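Angiopoietin-related protein 6 (PDB 6Y43) is a secreted angiopoietin-like factor whose calcium-binding fibrinogen-like globe domain probably mediates recognition of partner molecules. Local coordinates at residues G106-L118 and R128-S141. Residues are numbered along the deposited sequence; the frame is centred on the assembly and turned at random.
Sequences GRGARAHYDGFSL and RLGQYHGDAGDSLS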
ATOM      1  N   GLY A 106     -18.328  -4.036  -8.118  1.00 14.59           N
ATOM      2  CA  GLY A 106     -17.992  -5.281  -7.465  1.00 13.47           C
ATOM      3  C   GLY A 106     -16.930  -6.116  -8.137  1.00 12.30           C
ATOM      4  O   GLY A 106     -16.604  -7.197  -7.618  1.00 12.33           O
ATOM      5  N   ARG A 107     -16.364  -5.657  -9.255  1.00 12.74           N
ATOM      6  CA  ARG A 107     -15.288  -6.395  -9.894  1.00 11.38           C
ATOM      7  C   ARG A 107     -14.005  -6.189  -9.096  1.00 12.02           C
ATOM      8  O   ARG A 107     -13.690  -5.073  -8.669  1.00 11.85           O
ATOM      9  CB  ARG A 107     -15.084  -5.935 -11.340  1.00 11.60           C
ATOM     10  CG  ARG A 107     -15.950  -6.644 -12.365  1.00 17.63           C
ATOM     11  CD  ARG A 107     -15.414  -6.400 -13.772  1.00 18.65           C
ATOM     12  NE  ARG A 107     -16.063  -7.198 -14.811  1.00 17.09           N
ATOM     13  CZ  ARG A 107     -16.666  -6.674 -15.874  1.00 23.48           C
ATOM     14  NH1 ARG A 107     -16.730  -5.358 -16.023  1.00 22.50           N
ATOM     15  NH2 ARG A 107     -17.202  -7.459 -16.801  1.00 20.23           N
ATOM     16  N   GLY A 108     -13.279  -7.277  -8.881  1.00 11.38           N
ATOM     17  CA  GLY A 108     -12.029  -7.244  -8.171  1.00 10.89           C
ATOM     18  C   GLY A 108     -10.868  -7.522  -9.101  1.00 12.49           C
ATOM     19  O   GLY A 108     -11.029  -8.148 -10.150  1.00 12.65           O
ATOM     20  N   ALA A 109      -9.683  -7.054  -8.742  1.00  8.88           N
ATOM     21  CA  ALA A 109      -8.493  -7.369  -9.517  1.00  9.60           C
ATOM     22  C   ALA A 109      -7.275  -7.332  -8.606  1.00 10.11           C
ATOM     23  O   ALA A 109      -7.294  -6.728  -7.525  1.00  9.28           O
ATOM     24  CB  ALA A 109      -8.335  -6.406 -10.701  1.00 13.60           C
ATOM     25  N   ARG A 110      -6.209  -8.001  -9.050  1.00  9.54           N
ATOM     26  CA  ARG A 110      -5.014  -8.147  -8.240  1.00  9.35           C
ATOM     27  C   ARG A 110      -3.756  -7.945  -9.066  1.00 10.34           C
ATOM     28  O   ARG A 110      -3.685  -8.380 -10.217  1.00 10.46           O
ATOM     29  CB  ARG A 110      -4.973  -9.539  -7.582  1.00 12.42           C
ATOM     30  CG  ARG A 110      -6.271  -9.927  -6.937  1.00 14.48           C
ATOM     31  CD  ARG A 110      -6.146 -11.282  -6.255  1.00 21.77           C
ATOM     32  NE  ARG A 110      -7.428 -11.763  -5.747  1.00 32.65           N
ATOM     33  CZ  ARG A 110      -7.623 -12.991  -5.280  1.00 33.06           C
ATOM     34  NH1 ARG A 110      -6.617 -13.851  -5.260  1.00 32.73           N
ATOM     35  NH2 ARG A 110      -8.818 -13.355  -4.836  1.00 38.42           N
ATOM     36  N   ALA A 111      -2.755  -7.320  -8.448  1.00  7.99           N
ATOM     37  CA  ALA A 111      -1.421  -7.189  -9.015  1.00  9.17           C
ATOM     38  C   ALA A 111      -0.420  -7.749  -8.013  1.00 12.56           C
ATOM     39  O   ALA A 111      -0.595  -7.591  -6.797  1.00 11.85           O
ATOM     40  CB  ALA A 111      -1.085  -5.743  -9.353  1.00 10.18           C
ATOM     41  N   HIS A 112       0.588  -8.459  -8.520  1.00  9.78           N
ATOM     42  CA  HIS A 112       1.648  -9.031  -7.711  1.00 10.78           C
ATOM     43  C   HIS A 112       3.001  -8.559  -8.227  1.00 11.33           C
ATOM     44  O   HIS A 112       3.210  -8.480  -9.443  1.00  9.77           O
ATOM     45  CB  HIS A 112       1.647 -10.572  -7.746  1.00 11.51           C
ATOM     46  CG  HIS A 112       0.319 -11.202  -7.491  1.00 14.69           C
ATOM     47  ND1 HIS A 112      -0.695 -11.216  -8.426  1.00 18.86           N
ATOM     48  CD2 HIS A 112      -0.147 -11.890  -6.422  1.00 16.52           C
ATOM     49  CE1 HIS A 112      -1.740 -11.858  -7.927  1.00 17.97           C
ATOM     50  NE2 HIS A 112      -1.435 -12.270  -6.711  1.00 17.22           N
ATOM     51  N   TYR A 113       3.915  -8.264  -7.302  1.00  9.00           N
ATOM     52  CA  TYR A 113       5.306  -7.955  -7.624  1.00 10.52           C
ATOM     53  C   TYR A 113       6.209  -8.843  -6.786  1.00 13.76           C
ATOM     54  O   TYR A 113       6.127  -8.841  -5.551  1.00 11.50           O
ATOM     55  CB  TYR A 113       5.626  -6.476  -7.400  1.00 10.84           C
ATOM     56  CG  TYR A 113       4.737  -5.605  -8.249  1.00  8.65           C
ATOM     57  CD1 TYR A 113       3.458  -5.291  -7.831  1.00  8.96           C
ATOM     58  CD2 TYR A 113       5.136  -5.169  -9.520  1.00  9.43           C
ATOM     59  CE1 TYR A 113       2.614  -4.538  -8.627  1.00  7.61           C
ATOM     60  CE2 TYR A 113       4.286  -4.409 -10.317  1.00  9.94           C
ATOM     61  CZ  TYR A 113       3.033  -4.107  -9.875  1.00 10.21           C
ATOM     62  OH  TYR A 113       2.168  -3.382 -10.679  1.00 11.35           O
ATOM     63  N   ASP A 114       7.042  -9.631  -7.461  1.00 13.15           N
ATOM     64  CA  ASP A 114       7.945 -10.570  -6.802  1.00 13.41           C
ATOM     65  C   ASP A 114       9.212  -9.812  -6.438  1.00 17.62           C
ATOM     66  O   ASP A 114      10.232  -9.867  -7.113  1.00 18.54           O
ATOM     67  CB  ASP A 114       8.224 -11.764  -7.698  1.00 16.56           C
ATOM     68  CG  ASP A 114       7.021 -12.684  -7.827  1.00 20.64           C
ATOM     69  OD1 ASP A 114       6.018 -12.480  -7.119  1.00 21.21           O
ATOM     70  OD2 ASP A 114       7.079 -13.630  -8.632  1.00 28.39           O
ATOM     71  N   GLY A 115       9.126  -9.081  -5.344  1.00 16.22           N
ATOM     72  CA  GLY A 115      10.193  -8.199  -4.949  1.00 12.74           C
ATOM     73  C   GLY A 115       9.593  -6.851  -4.656  1.00 10.90           C
ATOM     74  O   GLY A 115       8.886  -6.278  -5.485  1.00 13.50           O
ATOM     75  N   PHE A 116       9.879  -6.328  -3.476  1.00 11.38           N
ATOM     76  CA  PHE A 116       9.330  -5.039  -3.066  1.00  9.93           C
ATOM     77  C   PHE A 116      10.195  -4.563  -1.911  1.00 12.44           C
ATOM     78  O   PHE A 116      10.373  -5.287  -0.929  1.00 12.61           O
ATOM     79  CB  PHE A 116       7.853  -5.140  -2.653  1.00 11.54           C
ATOM     80  CG  PHE A 116       7.355  -3.907  -1.936  1.00 11.04           C
ATOM     81  CD1 PHE A 116       7.109  -2.744  -2.640  1.00 13.94           C
ATOM     82  CD2 PHE A 116       7.152  -3.896  -0.564  1.00 11.72           C
ATOM     83  CE1 PHE A 116       6.670  -1.593  -1.997  1.00 13.11           C
ATOM     84  CE2 PHE A 116       6.734  -2.745   0.073  1.00 12.96           C
ATOM     85  CZ  PHE A 116       6.497  -1.592  -0.633  1.00 12.42           C
ATOM     86  N   SER A 117      10.743  -3.367  -2.024  1.00 10.33           N
ATOM     87  CA  SER A 117      11.470  -2.784  -0.908  1.00 12.61           C
ATOM     88  C   SER A 117      11.523  -1.280  -1.089  1.00 11.76           C
ATOM     89  O   SER A 117      11.236  -0.747  -2.170  1.00 10.23           O
ATOM     90  CB  SER A 117      12.881  -3.361  -0.778  1.00 16.56           C
ATOM     91  OG  SER A 117      13.670  -2.920  -1.852  1.00 19.26           O
ATOM     92  N   LEU A 118      11.936  -0.608  -0.018  1.00 12.69           N
ATOM     93  CA  LEU A 118      12.147   0.829   0.004  1.00 10.34           C
ATOM     94  C   LEU A 118      13.573   1.132   0.427  1.00 11.16           C
ATOM     95  O   LEU A 118      14.130   0.437   1.280  1.00 11.79           O
ATOM     96  CB  LEU A 118      11.171   1.514   0.971  1.00 11.20           C
ATOM     97  CG  LEU A 118       9.666   1.350   0.758  1.00 12.25           C
ATOM     98  CD1 LEU A 118       8.902   2.151   1.789  1.00 13.58           C
ATOM     99  CD2 LEU A 118       9.283   1.753  -0.669  1.00 11.10           C
ATOM    100  N   ARG A 128      11.494   0.054  -4.919  1.00  9.66           N
ATOM    101  CA  ARG A 128      12.067  -1.041  -5.715  1.00 12.07           C
ATOM    102  C   ARG A 128      11.007  -2.139  -5.838  1.00 13.93           C
ATOM    103  O   ARG A 128      10.392  -2.468  -4.856  1.00 11.40           O
ATOM    104  CB  ARG A 128      13.323  -1.590  -5.042  1.00 12.55           C
ATOM    105  CG  ARG A 128      14.625  -0.842  -5.277  1.00 18.16           C
ATOM    106  CD  ARG A 128      14.704   0.268  -4.260  1.00 16.15           C
ATOM    107  NE  ARG A 128      15.906   1.075  -4.377  1.00 18.24           N
ATOM    108  CZ  ARG A 128      16.099   2.030  -5.285  1.00 18.08           C
ATOM    109  NH1 ARG A 128      15.150   2.300  -6.182  1.00 15.41           N
ATOM    110  NH2 ARG A 128      17.238   2.720  -5.301  1.00 15.45           N
ATOM    111  N   LEU A 129      10.752  -2.694  -7.011  1.00 12.45           N
ATOM    112  CA  LEU A 129       9.660  -3.667  -7.214  1.00 14.42           C
ATOM    113  C   LEU A 129      10.304  -4.974  -7.672  1.00 22.56           C
ATOM    114  O   LEU A 129      11.534  -4.982  -7.971  1.00 45.87           O
ATOM    115  CB  LEU A 129       8.723  -3.086  -8.249  1.00 12.81           C
ATOM    116  CG  LEU A 129       7.773  -2.027  -7.722  1.00 14.83           C
ATOM    117  CD1 LEU A 129       6.933  -1.519  -8.850  1.00 13.89           C
ATOM    118  CD2 LEU A 129       6.966  -2.742  -6.607  1.00 13.54           C
ATOM    119  N   GLY A 130       9.586  -6.095  -7.757  1.00 19.05           N
ATOM    120  CA  GLY A 130      10.121  -7.075  -8.671  1.00 17.02           C
ATOM    121  C   GLY A 130       9.288  -7.417  -9.879  1.00 14.80           C
ATOM    122  O   GLY A 130       8.421  -6.624 -10.320  1.00 15.23           O
ATOM    123  N   GLN A 131       9.417  -8.642 -10.382  1.00 12.32           N
ATOM    124  CA  GLN A 131       8.638  -9.073 -11.545  1.00 14.70           C
ATOM    125  C   GLN A 131       7.134  -9.042 -11.308  1.00 12.46           C
ATOM    126  O   GLN A 131       6.633  -9.534 -10.301  1.00 11.22           O
ATOM    127  CB  GLN A 131       9.076 -10.490 -11.965  1.00 17.02           C
ATOM    128  CG  GLN A 131       8.367 -11.095 -13.159  1.00 30.06           C
ATOM    129  CD  GLN A 131       9.145 -12.293 -13.682  1.00 39.49           C
ATOM    130  OE1 GLN A 131       9.466 -13.219 -12.928  1.00 47.10           O
ATOM    131  NE2 GLN A 131       9.485 -12.265 -14.969  1.00 41.07           N
ATOM    132  N   TYR A 132       6.412  -8.525 -12.298  1.00 11.57           N
ATOM    133  CA  TYR A 132       4.971  -8.375 -12.223  1.00 10.31           C
ATOM    134  C   TYR A 132       4.201  -9.622 -12.704  1.00 13.19           C
ATOM    135  O   TYR A 132       4.589 -10.283 -13.672  1.00 12.01           O
ATOM    136  CB  TYR A 132       4.505  -7.163 -13.051  1.00 11.18           C
ATOM    137  CG  TYR A 132       3.008  -7.160 -13.275  1.00 11.56           C
ATOM    138  CD1 TYR A 132       2.151  -6.616 -12.348  1.00 10.81           C
ATOM    139  CD2 TYR A 132       2.443  -7.757 -14.422  1.00 12.69           C
ATOM    140  CE1 TYR A 132       0.794  -6.662 -12.510  1.00 10.34           C
ATOM    141  CE2 TYR A 132       1.078  -7.792 -14.598  1.00 12.70           C
ATOM    142  CZ  TYR A 132       0.256  -7.244 -13.634  1.00 14.13           C
ATOM    143  OH  TYR A 132      -1.108  -7.264 -13.752  1.00 12.94           O
ATOM    144  N   HIS A 133       3.068  -9.894 -12.049  1.00 11.48           N
ATOM    145  CA  HIS A 133       2.014 -10.756 -12.590  1.00  9.49           C
ATOM    146  C   HIS A 133       0.675 -10.402 -11.952  1.00 13.49           C
ATOM    147  O   HIS A 133       0.626 -10.017 -10.783  1.00 10.91           O
ATOM    148  CB  HIS A 133       2.335 -12.252 -12.372  1.00 11.94           C
ATOM    149  CG  HIS A 133       2.657 -12.634 -10.957  1.00 15.06           C
ATOM    150  ND1 HIS A 133       1.820 -13.403 -10.175  1.00 23.09           N
ATOM    151  CD2 HIS A 133       3.753 -12.395 -10.201  1.00 18.99           C
ATOM    152  CE1 HIS A 133       2.373 -13.600  -8.994  1.00 19.90           C
ATOM    153  NE2 HIS A 133       3.545 -12.993  -8.980  1.00 19.88           N
ATOM    154  N   GLY A 134      -0.410 -10.546 -12.709  1.00 12.42           N
ATOM    155  CA  GLY A 134      -1.738 -10.405 -12.126  1.00  9.97           C
ATOM    156  C   GLY A 134      -2.766  -9.987 -13.156  1.00 11.54           C
ATOM    157  O   GLY A 134      -2.440  -9.592 -14.268  1.00 10.91           O
ATOM    158  N   ASP A 135      -4.046 -10.055 -12.746  1.00 10.46           N
ATOM    159  CA  ASP A 135      -5.112  -9.668 -13.661  1.00 10.08           C
ATOM    160  C   ASP A 135      -5.361  -8.169 -13.687  1.00 10.73           C
ATOM    161  O   ASP A 135      -5.969  -7.677 -14.639  1.00 10.27           O
ATOM    162  CB  ASP A 135      -6.420 -10.436 -13.352  1.00 10.79           C
ATOM    163  CG  ASP A 135      -6.956 -10.235 -11.954  1.00 16.46           C
ATOM    164  OD1 ASP A 135      -6.226  -9.814 -11.069  1.00 15.65           O
ATOM    165  OD2 ASP A 135      -8.138 -10.578 -11.743  1.00 21.61           O
ATOM    166  N   ALA A 136      -4.856  -7.422 -12.707  1.00  9.98           N
ATOM    167  CA  ALA A 136      -5.138  -5.998 -12.654  1.00  8.58           C
ATOM    168  C   ALA A 136      -4.461  -5.251 -13.794  1.00 10.92           C
ATOM    169  O   ALA A 136      -4.979  -4.230 -14.264  1.00 14.22           O
ATOM    170  CB  ALA A 136      -4.663  -5.432 -11.315  1.00 10.50           C
ATOM    171  N   GLY A 137      -3.285  -5.703 -14.194  1.00  9.09           N
ATOM    172  CA  GLY A 137      -2.444  -4.900 -15.069  1.00 10.57           C
ATOM    173  C   GLY A 137      -1.347  -4.208 -14.273  1.00 10.57           C
ATOM    174  O   GLY A 137      -1.480  -3.959 -13.068  1.00 10.38           O
ATOM    175  N   ASP A 138      -0.236  -3.908 -14.945  1.00  8.90           N
ATOM    176  CA  ASP A 138       0.964  -3.460 -14.236  1.00 10.84           C
ATOM    177  C   ASP A 138       1.010  -1.935 -14.219  1.00 11.83           C
ATOM    178  O   ASP A 138       1.742  -1.289 -14.972  1.00 13.58           O
ATOM    179  CB  ASP A 138       2.220  -4.053 -14.857  1.00 10.44           C
ATOM    180  CG  ASP A 138       3.482  -3.713 -14.071  1.00 12.14           C
ATOM    181  OD1 ASP A 138       3.382  -3.042 -13.010  1.00 13.37           O
ATOM    182  OD2 ASP A 138       4.564  -4.127 -14.530  1.00 18.86           O
ATOM    183  N   SER A 139       0.238  -1.349 -13.301  1.00 10.15           N
ATOM    184  CA  SER A 139       0.156   0.097 -13.196  1.00  8.54           C
ATOM    185  C   SER A 139       0.996   0.658 -12.047  1.00  8.52           C
ATOM    186  O   SER A 139       0.858   1.835 -11.719  1.00 10.40           O
ATOM    187  CB  SER A 139      -1.296   0.538 -13.068  1.00 10.44           C
ATOM    188  OG  SER A 139      -2.037   0.198 -14.239  1.00 11.53           O
ATOM    189  N   LEU A 140       1.902  -0.142 -11.481  1.00  9.10           N
ATOM    190  CA  LEU A 140       2.908   0.369 -10.561  1.00  9.20           C
ATOM    191  C   LEU A 140       4.328   0.359 -11.129  1.00 10.74           C
ATOM    192  O   LEU A 140       5.196   1.033 -10.578  1.00 11.18           O
ATOM    193  CB  LEU A 140       2.908  -0.432  -9.252  1.00 10.95           C
ATOM    194  CG  LEU A 140       3.505   0.220  -8.013  1.00 12.40           C
ATOM    195  CD1 LEU A 140       2.845   1.506  -7.552  1.00  9.37           C
ATOM    196  CD2 LEU A 140       3.506  -0.829  -6.880  1.00 12.61           C
ATOM    197  N   SER A 141       4.589  -0.349 -12.221  1.00 10.33           N
ATOM    198  CA  SER A 141       5.966  -0.465 -12.686  0.55 13.19           C
ATOM    199  C   SER A 141       6.522   0.882 -13.114  1.00 11.88           C
ATOM    200  O   SER A 141       7.723   1.120 -12.974  1.00 11.26           O
ATOM    201  CB  SER A 141       6.045  -1.480 -13.828  0.55 16.79           C
ATOM    202  OG  SER A 141       6.319  -2.770 -13.303  0.55 18.65           O
TER
HETATM  203  O   HOH W   1      11.573 -10.468  -9.516  1.00 24.83           O
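Ala109 CB rests on Ala136 CB, and Arg110 follows through its backbone: its N donates to Asp135 OD1 at 2.7 Å, on the syn side of the carboxylate, and its O accepts from Ala136 N. The methyl of Ala111 also meets that of Ala136. At His112 antiparallel pairing begins, with a hydrogen-bonded pair to His133. His133 O is gripped twice, by His112 N and, at 3.0 Å, by His112 ND1, which reaches it in its own ring plane and helps fix the ring's rotation. With CG between backbone N and carbonyl carbon (chi1 53°), the His133 ring lies with one face against His112 CB, a CH-pi contact of 3.4 Å to the centroid. Tyr113 turns to the other face: its CZ lies 3.6 Å from Tyr132 CD1, Leu140 CD2 lies over one face of the Tyr113 ring, and Tyr113 OH donates to Asp138 OD1 at 2.7 Å. A phenylalanine here would probably leave Asp138 OD1 without this donor and the loop at 138-140 less firmly tied to the strand. At the corner, Asp114 OD1 accepts from His133 NE2 at 3.1 Å, Asp114 N donates to Gln131 O, and a water links Asp114 O to Gln131 N. Beyond it Phe116 CD1 meets Leu129 CD2 at 4.0 Å and Ser117 pairs with Arg128 through two backbone bonds. This hairpin borders the fibrinogen-like domain's sheet: strand 95-102 flanks 108-118 on its other edge, Glu44 binds Arg110 and His112, and Phe116 packs against helix 83-90.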